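Local coordinates for tudor and KH domain-containing protein homolog (Bombyx mori, PDB 5VQH) that binds symmetrically dimethylated arginines of the Piwi proteins Siwi and Ago3 through its extended Tudor domain and takes part in primary piRNA biogenesis, at residues S28-Q39 against V111-S119; R98-A109 against E120-C128. All blocks are in the same frame, centred on the assembly; numbering follows the deposited sequence.

How the contacts relate
The centre of contact 1 lies about 2 Å, and that of contact 2 about 22 Å, from the centre of the chain; the centres of the two contacts are also about 22 Å apart. Along the chain their segments alternate, in the order 28-39, 98-109, 111-119, 120-128. Both use strand 108-113, which pairs with strand 119-123 in the five-stranded antiparallel sheet of the Tudor domain. Contact 2 is at the outer end of that hairpin, whereas contact 1 sets its turn against strands 23-30 and 35-40 of the other, mixed sheet. The hairpin thus runs from a partly exposed end, far from the chain's centre, to the dimethylarginine pocket, where the two sheets meet.

Contact 1: S28-Q39 against V111-S119; sequences SAVSSPSRFWVQ and VFYLDYGDS. With 2MR (n3, n4-dimethylarginine), chain C.
Ser28 and Ala29, on the strand that pairs with 35-39, bring their CA atoms to within 5.3 Å of the CA of Tyr116 and 5.4 Å of the CA of Gly117, respectively, on the turn after strand 111-113. Here the two sheets of an extended Tudor domain meet, beside the aromatic pocket that holds the dimethylarginine. Two hydrogen bonds cross the join, both ending on backbone carbonyls of the turn. Serine's short side chain suits the spot: with OG between the backbone N and the carbonyl carbon (chi1 48°), Ser28 OG reaches Tyr116 O at 2.7 Å and donates its proton. Gln39, long and extended beyond CG, carries NE2 to Asp115 O at 2.6 Å, nearly along the C=O axis, with the acceptor close to the plane of the Gln39 amide. The carboxylate of Asp115 turns to other partners: OD2 forms a salt bridge with Arg91 and OD1 a hydrogen bond with the backbone N of Gln140.

Trp37 supplies the broad apolar surface. Gly117 CA sits over its five-membered ring, 3.9 Å from the centroid, in a CH-pi contact, and Gly117 O lies over the same face, 3.3 Å from Trp37 CE3; any CB on Gly117 would collide with the indole, and the backbone angles also call for glycine. Phe112 turns its edge to the indole face in an offset edge-to-face pair, planes at 60°. A leucine in place of Trp37 would probably leave Gly117 and the Phe112 edge without their flat partner and let the turn shift beside the pocket.

On the ligand's side, Tyr116 lays one ring face against the guanidinium carbon, while the methyl CQ1 packs on Tyr113. Asp118 OD2 accepts from NH2 of the dimethylarginine at 3.0 Å, and OD1 receives a weak bond from the same nitrogen.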
loop_
_atom_site.group_PDB
_atom_site.type_symbol
_atom_site.label_atom_id
_atom_site.label_comp_id
_atom_site.label_asym_id
_atom_site.label_seq_id
_atom_site.Cartn_x
_atom_site.Cartn_y
_atom_site.Cartn_z
ATOM N N SER A 28 2.987 0.311 -5.699
ATOM C CA SER A 28 2.480 -1.017 -5.430
ATOM C C SER A 28 0.985 -1.006 -5.330
ATOM O O SER A 28 0.346 -1.976 -5.659
ATOM C CB SER A 28 3.117 -1.607 -4.160
ATOM O OG SER A 28 3.110 -0.719 -3.070
ATOM N N ALA A 29 0.428 0.116 -4.880
ATOM C CA ALA A 29 -1.011 0.308 -4.897
ATOM C C ALA A 29 -1.313 1.769 -4.974
ATOM O O ALA A 29 -0.500 2.609 -4.552
ATOM C CB ALA A 29 -1.634 -0.278 -3.646
ATOM N N VAL A 30 -2.502 2.072 -5.494
ATOM C CA VAL A 30 -2.957 3.443 -5.652
ATOM C C VAL A 30 -4.378 3.490 -5.176
ATOM O O VAL A 30 -5.133 2.591 -5.431
ATOM C CB VAL A 30 -2.981 3.913 -7.113
ATOM C CG1 VAL A 30 -3.600 5.297 -7.204
ATOM C CG2 VAL A 30 -1.578 3.950 -7.735
ATOM N N SER A 31 -4.709 4.534 -4.459
ATOM C CA SER A 31 -6.089 4.892 -4.187
ATOM C C SER A 31 -6.360 6.132 -5.036
ATOM O O SER A 31 -7.315 6.166 -5.799
ATOM C CB SER A 31 -6.270 5.143 -2.677
ATOM O OG SER A 31 -7.437 5.869 -2.429
ATOM N N SER A 32 -5.472 7.110 -4.955
ATOM C CA SER A 32 -5.501 8.275 -5.803
ATOM C C SER A 32 -4.158 8.947 -5.689
ATOM O O SER A 32 -3.387 8.608 -4.820
ATOM C CB SER A 32 -6.532 9.266 -5.273
ATOM O OG SER A 32 -5.975 10.049 -4.235
ATOM N N PRO A 33 -3.905 9.977 -6.484
ATOM C CA PRO A 33 -2.631 10.696 -6.399
ATOM C C PRO A 33 -2.357 11.329 -5.048
ATOM O O PRO A 33 -1.204 11.689 -4.737
ATOM C CB PRO A 33 -2.807 11.808 -7.402
ATOM C CG PRO A 33 -3.780 11.264 -8.375
ATOM C CD PRO A 33 -4.748 10.494 -7.555
ATOM N N SER A 34 -3.414 11.510 -4.268
ATOM C CA SER A 34 -3.261 11.999 -2.923
ATOM C C SER A 34 -2.911 10.894 -1.924
ATOM O O SER A 34 -2.650 11.190 -0.793
ATOM C CB SER A 34 -4.539 12.739 -2.508
ATOM O OG SER A 34 -4.701 13.907 -3.318
ATOM N N ARG A 35 -2.910 9.637 -2.349
ATOM C CA ARG A 35 -2.810 8.517 -1.442
ATOM C C ARG A 35 -2.447 7.258 -2.198
ATOM O O ARG A 35 -3.322 6.578 -2.776
ATOM C CB ARG A 35 -4.131 8.296 -0.716
ATOM C CG ARG A 35 -4.064 7.467 0.566
ATOM C CD ARG A 35 -5.427 7.474 1.247
ATOM N NE ARG A 35 -5.753 6.217 1.925
ATOM C CZ ARG A 35 -5.425 5.929 3.187
ATOM N NH1 ARG A 35 -4.722 6.795 3.929
ATOM N NH2 ARG A 35 -5.787 4.756 3.715
ATOM N N PHE A 36 -1.152 6.941 -2.181
ATOM C CA PHE A 36 -0.654 5.711 -2.774
ATOM C C PHE A 36 0.483 5.126 -1.956
ATOM O O PHE A 36 0.904 5.722 -0.981
ATOM C CB PHE A 36 -0.278 5.931 -4.239
ATOM C CG PHE A 36 0.760 6.941 -4.450
ATOM C CD1 PHE A 36 2.071 6.551 -4.624
ATOM C CD2 PHE A 36 0.428 8.289 -4.515
ATOM C CE1 PHE A 36 3.064 7.491 -4.831
ATOM C CE2 PHE A 36 1.414 9.259 -4.697
ATOM C CZ PHE A 36 2.745 8.846 -4.856
ATOM N N TRP A 37 0.931 3.940 -2.341
ATOM C CA TRP A 37 1.907 3.175 -1.610
ATOM C C TRP A 37 3.106 2.799 -2.501
ATOM O O TRP A 37 2.958 2.386 -3.636
ATOM C CB TRP A 37 1.207 1.950 -0.971
ATOM C CG TRP A 37 0.228 2.399 0.165
ATOM C CD1 TRP A 37 0.530 2.567 1.492
ATOM C CD2 TRP A 37 -1.146 2.743 0.041
ATOM N NE1 TRP A 37 -0.565 3.005 2.175
ATOM C CE2 TRP A 37 -1.601 3.121 1.304
ATOM C CE3 TRP A 37 -2.044 2.751 -1.016
ATOM C CZ2 TRP A 37 -2.903 3.512 1.528
ATOM C CZ3 TRP A 37 -3.322 3.153 -0.800
ATOM C CH2 TRP A 37 -3.757 3.510 0.451
ATOM N N VAL A 38 4.316 2.995 -2.005
ATOM C CA VAL A 38 5.491 2.535 -2.735
ATOM C C VAL A 38 6.263 1.501 -1.933
ATOM O O VAL A 38 6.129 1.431 -0.719
ATOM C CB VAL A 38 6.421 3.683 -3.162
ATOM C CG1 VAL A 38 5.621 4.777 -3.819
ATOM C CG2 VAL A 38 7.128 4.295 -1.986
ATOM N N GLN A 39 7.019 0.680 -2.656
ATOM C CA GLN A 39 7.995 -0.244 -2.108
ATOM C C GLN A 39 9.355 0.186 -2.623
ATOM O O GLN A 39 9.478 0.636 -3.756
ATOM C CB GLN A 39 7.727 -1.648 -2.591
ATOM C CG GLN A 39 6.338 -2.152 -2.282
ATOM C CD GLN A 39 5.947 -3.276 -3.193
ATOM O OE1 GLN A 39 6.248 -3.260 -4.393
ATOM N NE2 GLN A 39 5.270 -4.253 -2.644
ATOM N N VAL A 111 -9.431 -5.322 5.308
ATOM C CA VAL A 111 -7.986 -5.545 5.559
ATOM C C VAL A 111 -7.040 -4.767 4.648
ATOM O O VAL A 111 -7.303 -4.557 3.475
ATOM C CB VAL A 111 -7.610 -7.028 5.502
ATOM C CG1 VAL A 111 -8.499 -7.822 6.447
ATOM C CG2 VAL A 111 -7.713 -7.596 4.111
ATOM N N PHE A 112 -5.953 -4.300 5.233
ATOM C CA PHE A 112 -4.921 -3.539 4.546
ATOM C C PHE A 112 -3.702 -4.444 4.371
ATOM O O PHE A 112 -3.082 -4.854 5.374
ATOM C CB PHE A 112 -4.581 -2.368 5.400
ATOM C CG PHE A 112 -3.393 -1.593 4.940
ATOM C CD1 PHE A 112 -3.487 -0.725 3.872
ATOM C CD2 PHE A 112 -2.194 -1.661 5.624
ATOM C CE1 PHE A 112 -2.395 0.030 3.484
ATOM C CE2 PHE A 112 -1.106 -0.893 5.232
ATOM C CZ PHE A 112 -1.210 -0.052 4.174
ATOM N N TYR A 113 -3.403 -4.792 3.109
ATOM C CA TYR A 113 -2.259 -5.630 2.749
ATOM C C TYR A 113 -0.965 -4.835 2.931
ATOM O O TYR A 113 -0.631 -3.928 2.154
ATOM C CB TYR A 113 -2.424 -6.139 1.334
ATOM C CG TYR A 113 -3.596 -7.094 1.215
ATOM C CD1 TYR A 113 -3.466 -8.424 1.577
ATOM C CD2 TYR A 113 -4.815 -6.658 0.788
ATOM C CE1 TYR A 113 -4.517 -9.295 1.489
ATOM C CE2 TYR A 113 -5.893 -7.514 0.703
ATOM C CZ TYR A 113 -5.739 -8.826 1.056
ATOM O OH TYR A 113 -6.820 -9.665 0.963
ATOM N N LEU A 114 -0.250 -5.192 4.002
ATOM C CA LEU A 114 0.807 -4.364 4.594
ATOM C C LEU A 114 2.068 -4.171 3.724
ATOM O O LEU A 114 2.778 -3.214 3.898
ATOM C CB LEU A 114 1.235 -4.997 5.923
ATOM C CG LEU A 114 0.326 -4.761 7.102
ATOM C CD1 LEU A 114 0.601 -5.762 8.201
ATOM C CD2 LEU A 114 0.510 -3.377 7.621
ATOM N N ASP A 115 2.358 -5.135 2.865
ATOM C CA ASP A 115 3.486 -5.087 1.927
ATOM C C ASP A 115 3.180 -4.474 0.534
ATOM O O ASP A 115 4.046 -4.398 -0.316
ATOM C CB ASP A 115 4.023 -6.515 1.781
ATOM C CG ASP A 115 4.549 -7.056 3.113
ATOM O OD1 ASP A 115 5.382 -6.363 3.692
ATOM O OD2 ASP A 115 4.151 -8.150 3.575
ATOM N N TYR A 116 1.959 -3.995 0.348
ATOM C CA TYR A 116 1.459 -3.614 -0.956
ATOM C C TYR A 116 0.646 -2.343 -0.900
ATOM O O TYR A 116 0.866 -1.462 -1.711
ATOM C CB TYR A 116 0.621 -4.755 -1.532
ATOM C CG TYR A 116 1.469 -5.940 -1.916
ATOM C CD1 TYR A 116 2.189 -5.958 -3.104
ATOM C CD2 TYR A 116 1.606 -7.010 -1.069
ATOM C CE1 TYR A 116 2.975 -7.055 -3.447
ATOM C CE2 TYR A 116 2.377 -8.096 -1.400
ATOM C CZ TYR A 116 3.075 -8.119 -2.575
ATOM O OH TYR A 116 3.871 -9.224 -2.865
ATOM N N GLY A 117 -0.298 -2.263 0.051
ATOM C CA GLY A 117 -1.007 -1.029 0.360
ATOM C C GLY A 117 -2.449 -1.012 -0.095
ATOM O O GLY A 117 -3.204 -0.072 0.204
ATOM N N ASP A 118 -2.860 -2.040 -0.810
ATOM C CA ASP A 118 -4.260 -2.134 -1.129
ATOM C C ASP A 118 -5.085 -2.722 0.002
ATOM O O ASP A 118 -4.565 -3.318 0.950
ATOM C CB ASP A 118 -4.493 -2.897 -2.428
ATOM C CG ASP A 118 -3.754 -4.226 -2.514
ATOM O OD1 ASP A 118 -4.208 -5.047 -3.317
ATOM O OD2 ASP A 118 -2.736 -4.456 -1.854
ATOM N N SER A 119 -6.387 -2.503 -0.104
ATOM C CA SER A 119 -7.359 -2.871 0.909
ATOM C C SER A 119 -8.507 -3.631 0.242
ATOM O O SER A 119 -9.018 -3.178 -0.766
ATOM C CB SER A 119 -7.891 -1.612 1.575
ATOM O OG SER A 119 -7.141 -1.296 2.720
HETATM N N 2MR C . 0.808 -10.590 -8.819
HETATM C CA 2MR C . -0.455 -10.881 -8.116
HETATM C CB 2MR C . -0.604 -9.923 -6.939
HETATM C CG 2MR C . 0.658 -9.822 -6.083
HETATM C CD 2MR C . 0.213 -9.356 -4.709
HETATM N NE 2MR C . -0.333 -8.026 -4.813
HETATM C CZ 2MR C . -1.004 -7.495 -3.815
HETATM N NH1 2MR C . -1.188 -8.188 -2.790
HETATM C CQ1 2MR C . -1.890 -7.768 -1.596
HETATM N NH2 2MR C . -1.489 -6.255 -3.895
HETATM C CQ2 2MR C . -1.339 -5.402 -5.064
HETATM C C 2MR C . -1.721 -10.791 -8.959
HETATM O O 2MR C . -2.856 -10.749 -8.448
HETATM O OXT 2MR C . -1.675 -10.766 -10.193
#

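Contact 2: R98-A109 against E120-C128; sequences RPNEFDSSQQVA and EYVATHELC
Arg98 lays its guanidinium on one face of the Tyr121 ring, with NH1 nearest, 3.5 Å from Tyr121 CZ; Arg98 CZ is 4.1 Å from the ring centroid and 6° off the normal, a cation-pi stack with the planes 28° apart. A flat cation suits this exposed ring because it can stack and still use its edge: a water in the guanidinium plane takes a weak bond from NH1 and also meets Tyr121 OH. Beside the stack, Val108 CG2 packs on Tyr121 CB at 3.6 Å; with CG2 anti to the backbone N of Val108 (CG1 at chi1 57°), this methyl is carried to the tyrosine.

Beneath these side chains runs the antiparallel beta hairpin of strands 108-113 and 119-123 in the Tudor sheet. Ala109 and Val122 form its hydrogen-bonded pair, Ala109 N to Val122 O at 2.6 Å and Val122 N to Ala109 O at 2.8 Å, while Val108 and Ala123 face each other as a non-hydrogen-bonded pair. Past the strand, Thr124 N reaches Gln107 O at 3.0 Å, carrying the pairing into the 3-10 segment, and a water joins Gln107 OE1 to Thr124 OG1. The small Ala109 CB leaves room for Thr124 CG2 and Leu127 CD1, and Leu127 in turn rests on Ala81 of strand 78-82.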
loop_
_atom_site.group_PDB
_atom_site.type_symbol
_atom_site.label_atom_id
_atom_site.label_comp_id
_atom_site.label_asym_id
_atom_site.label_seq_id
_atom_site.Cartn_x
_atom_site.Cartn_y
_atom_site.Cartn_z
ATOM N N ARG A 98 -17.168 -5.275 9.574
ATOM C CA ARG A 98 -18.543 -4.886 9.345
ATOM C C ARG A 98 -19.474 -6.124 9.244
ATOM O O ARG A 98 -19.077 -7.217 8.813
ATOM C CB ARG A 98 -18.636 -3.934 8.132
ATOM C CG ARG A 98 -18.688 -4.642 6.809
ATOM C CD ARG A 98 -19.276 -3.844 5.639
ATOM N NE ARG A 98 -19.289 -4.761 4.470
ATOM C CZ ARG A 98 -18.994 -4.469 3.192
ATOM N NH1 ARG A 98 -18.676 -3.230 2.790
ATOM N NH2 ARG A 98 -19.022 -5.458 2.296
ATOM N N PRO A 99 -20.730 -5.963 9.667
ATOM C CA PRO A 99 -21.651 -7.094 9.647
ATOM C C PRO A 99 -22.070 -7.442 8.246
ATOM O O PRO A 99 -21.919 -6.633 7.341
ATOM C CB PRO A 99 -22.873 -6.542 10.369
ATOM C CG PRO A 99 -22.853 -5.093 10.014
ATOM C CD PRO A 99 -21.407 -4.708 10.027
ATOM N N ASN A 100 -22.586 -8.655 8.091
ATOM C CA ASN A 100 -23.368 -9.052 6.920
ATOM C C ASN A 100 -24.770 -9.472 7.405
ATOM O O ASN A 100 -24.919 -10.495 8.078
ATOM C CB ASN A 100 -22.688 -10.200 6.145
ATOM C CG ASN A 100 -23.503 -10.650 4.916
ATOM O OD1 ASN A 100 -24.681 -10.347 4.806
ATOM N ND2 ASN A 100 -22.877 -11.389 4.004
ATOM N N GLU A 101 -25.787 -8.690 7.050
ATOM C CA GLU A 101 -27.146 -8.941 7.520
ATOM C C GLU A 101 -27.871 -10.083 6.826
ATOM O O GLU A 101 -28.987 -10.414 7.225
ATOM C CB GLU A 101 -27.999 -7.671 7.449
ATOM C CG GLU A 101 -28.311 -7.147 6.046
ATOM C CD GLU A 101 -29.285 -5.959 6.047
ATOM O OE1 GLU A 101 -29.891 -5.685 7.123
ATOM O OE2 GLU A 101 -29.451 -5.318 4.970
ATOM N N PHE A 102 -27.270 -10.666 5.788
ATOM C CA PHE A 102 -27.876 -11.798 5.079
ATOM C C PHE A 102 -27.164 -13.088 5.404
ATOM O O PHE A 102 -27.646 -14.178 5.082
ATOM C CB PHE A 102 -27.853 -11.536 3.580
ATOM C CG PHE A 102 -28.675 -10.353 3.176
ATOM C CD1 PHE A 102 -30.052 -10.458 3.075
ATOM C CD2 PHE A 102 -28.079 -9.131 2.923
ATOM C CE1 PHE A 102 -30.826 -9.368 2.714
ATOM C CE2 PHE A 102 -28.839 -8.042 2.539
ATOM C CZ PHE A 102 -30.211 -8.152 2.439
ATOM N N ASP A 103 -26.031 -12.971 6.079
ATOM C CA ASP A 103 -25.336 -14.141 6.568
ATOM C C ASP A 103 -24.696 -13.883 7.936
ATOM O O ASP A 103 -23.726 -13.113 8.042
ATOM C CB ASP A 103 -24.256 -14.514 5.559
ATOM C CG ASP A 103 -23.703 -15.901 5.786
ATOM O OD1 ASP A 103 -24.090 -16.572 6.778
ATOM O OD2 ASP A 103 -22.872 -16.318 4.962
ATOM N N SER A 104 -25.205 -14.533 8.981
ATOM C CA SER A 104 -24.783 -14.207 10.347
ATOM C C SER A 104 -23.467 -14.886 10.707
ATOM O O SER A 104 -22.734 -14.428 11.606
ATOM C CB SER A 104 -25.898 -14.498 11.370
ATOM O OG SER A 104 -26.342 -15.858 11.388
ATOM N N SER A 105 -23.146 -15.948 9.971
ATOM C CA SER A 105 -21.869 -16.655 10.127
ATOM C C SER A 105 -20.671 -15.886 9.589
ATOM O O SER A 105 -19.537 -16.393 9.649
ATOM C CB SER A 105 -21.923 -17.958 9.346
ATOM O OG SER A 105 -22.010 -17.662 7.959
ATOM N N GLN A 106 -20.914 -14.701 9.022
ATOM C CA GLN A 106 -19.883 -13.981 8.284
ATOM C C GLN A 106 -19.861 -12.512 8.542
ATOM O O GLN A 106 -20.558 -11.745 7.891
ATOM C CB GLN A 106 -20.055 -14.164 6.775
ATOM C CG GLN A 106 -19.657 -15.540 6.297
ATOM C CD GLN A 106 -18.884 -15.498 5.004
ATOM O OE1 GLN A 106 -19.064 -14.595 4.193
ATOM N NE2 GLN A 106 -18.018 -16.480 4.802
ATOM N N GLN A 107 -19.021 -12.111 9.468
ATOM C CA GLN A 107 -18.560 -10.761 9.447
ATOM C C GLN A 107 -17.520 -10.677 8.367
ATOM O O GLN A 107 -16.913 -11.682 7.965
ATOM C CB GLN A 107 -17.946 -10.352 10.750
ATOM C CG GLN A 107 -18.947 -9.964 11.785
ATOM C CD GLN A 107 -19.198 -11.067 12.748
ATOM O OE1 GLN A 107 -18.348 -11.377 13.588
ATOM N NE2 GLN A 107 -20.370 -11.672 12.649
ATOM N N VAL A 108 -17.322 -9.463 7.900
ATOM C CA VAL A 108 -16.378 -9.206 6.853
ATOM C C VAL A 108 -15.403 -8.149 7.386
ATOM O O VAL A 108 -15.789 -7.178 8.077
ATOM C CB VAL A 108 -17.092 -8.833 5.538
ATOM C CG1 VAL A 108 -17.993 -7.641 5.707
ATOM C CG2 VAL A 108 -16.089 -8.536 4.448
ATOM N N ALA A 109 -14.119 -8.380 7.134
ATOM C CA ALA A 109 -13.081 -7.489 7.648
ATOM C C ALA A 109 -12.489 -6.668 6.512
ATOM O O ALA A 109 -12.225 -7.194 5.444
ATOM C CB ALA A 109 -12.008 -8.293 8.314
ATOM N N GLU A 120 -8.885 -4.773 0.809
ATOM C CA GLU A 120 -10.017 -5.566 0.371
ATOM C C GLU A 120 -10.847 -6.013 1.582
ATOM O O GLU A 120 -10.370 -6.025 2.706
ATOM C CB GLU A 120 -9.557 -6.836 -0.359
ATOM C CG GLU A 120 -8.773 -6.646 -1.652
ATOM C CD GLU A 120 -9.612 -6.068 -2.802
ATOM O OE1 GLU A 120 -10.811 -6.473 -2.953
ATOM O OE2 GLU A 120 -9.042 -5.211 -3.546
ATOM N N TYR A 121 -12.090 -6.391 1.321
ATOM C CA TYR A 121 -13.017 -6.862 2.325
ATOM C C TYR A 121 -12.938 -8.367 2.238
ATOM O O TYR A 121 -13.184 -8.927 1.178
ATOM C CB TYR A 121 -14.443 -6.418 1.990
ATOM C CG TYR A 121 -14.737 -4.960 2.253
ATOM C CD1 TYR A 121 -14.764 -4.475 3.547
ATOM C CD2 TYR A 121 -15.016 -4.085 1.207
ATOM C CE1 TYR A 121 -15.039 -3.157 3.804
ATOM C CE2 TYR A 121 -15.293 -2.754 1.441
ATOM C CZ TYR A 121 -15.298 -2.300 2.741
ATOM O OH TYR A 121 -15.580 -0.978 3.015
ATOM N N VAL A 122 -12.552 -9.004 3.335
ATOM C CA VAL A 122 -12.378 -10.440 3.389
ATOM C C VAL A 122 -13.258 -10.939 4.509
ATOM O O VAL A 122 -13.388 -10.305 5.553
ATOM C CB VAL A 122 -10.901 -10.798 3.668
ATOM C CG1 VAL A 122 -10.739 -12.236 4.151
ATOM C CG2 VAL A 122 -10.072 -10.588 2.411
ATOM N N ALA A 123 -13.886 -12.072 4.284
ATOM C CA ALA A 123 -14.720 -12.683 5.286
ATOM C C ALA A 123 -13.792 -13.079 6.398
ATOM O O ALA A 123 -12.712 -13.593 6.137
ATOM C CB ALA A 123 -15.394 -13.913 4.716
ATOM N N THR A 124 -14.194 -12.846 7.631
ATOM C CA THR A 124 -13.326 -13.172 8.723
ATOM C C THR A 124 -13.085 -14.658 8.840
ATOM O O THR A 124 -12.095 -15.075 9.422
ATOM C CB THR A 124 -13.850 -12.650 10.065
ATOM O OG1 THR A 124 -15.102 -13.232 10.335
ATOM C CG2 THR A 124 -14.001 -11.127 10.050
ATOM N N HIS A 125 -13.957 -15.462 8.250
ATOM C CA HIS A 125 -13.834 -16.921 8.307
ATOM C C HIS A 125 -12.512 -17.416 7.712
ATOM O O HIS A 125 -11.975 -18.431 8.144
ATOM C CB HIS A 125 -15.021 -17.565 7.576
ATOM C CG HIS A 125 -14.931 -19.049 7.489
ATOM N ND1 HIS A 125 -14.412 -19.705 6.387
ATOM C CD2 HIS A 125 -15.264 -20.016 8.381
ATOM C CE1 HIS A 125 -14.446 -21.011 6.599
ATOM N NE2 HIS A 125 -14.956 -21.226 7.802
ATOM N N GLU A 126 -11.979 -16.714 6.723
ATOM C CA GLU A 126 -10.845 -17.229 5.986
ATOM C C GLU A 126 -9.517 -16.579 6.386
ATOM O O GLU A 126 -8.505 -16.842 5.757
ATOM C CB GLU A 126 -11.093 -17.096 4.475
ATOM C CG GLU A 126 -11.230 -15.660 3.949
ATOM C CD GLU A 126 -11.655 -15.620 2.494
ATOM O OE1 GLU A 126 -10.860 -16.087 1.643
ATOM O OE2 GLU A 126 -12.784 -15.125 2.209
ATOM N N LEU A 127 -9.510 -15.743 7.418
ATOM C CA LEU A 127 -8.249 -15.229 7.989
ATOM C C LEU A 127 -7.615 -16.261 8.948
ATOM O O LEU A 127 -8.321 -17.108 9.530
ATOM C CB LEU A 127 -8.480 -13.908 8.744
ATOM C CG LEU A 127 -9.235 -12.784 8.019
ATOM C CD1 LEU A 127 -9.593 -11.667 8.992
ATOM C CD2 LEU A 127 -8.402 -12.256 6.879
ATOM N N CYS A 128 -6.291 -16.193 9.095
ATOM C CA CYS A 128 -5.579 -17.083 9.977
ATOM C C CYS A 128 -4.672 -16.291 10.860
ATOM O O CYS A 128 -4.338 -15.161 10.534
ATOM C CB CYS A 128 -4.735 -18.056 9.175
ATOM S SG CYS A 128 -5.697 -19.340 8.386
HETATM O O HOH W 1 -18.114 -0.719 0.990
HETATM O O HOH W 2 -16.233 -12.921 12.695
#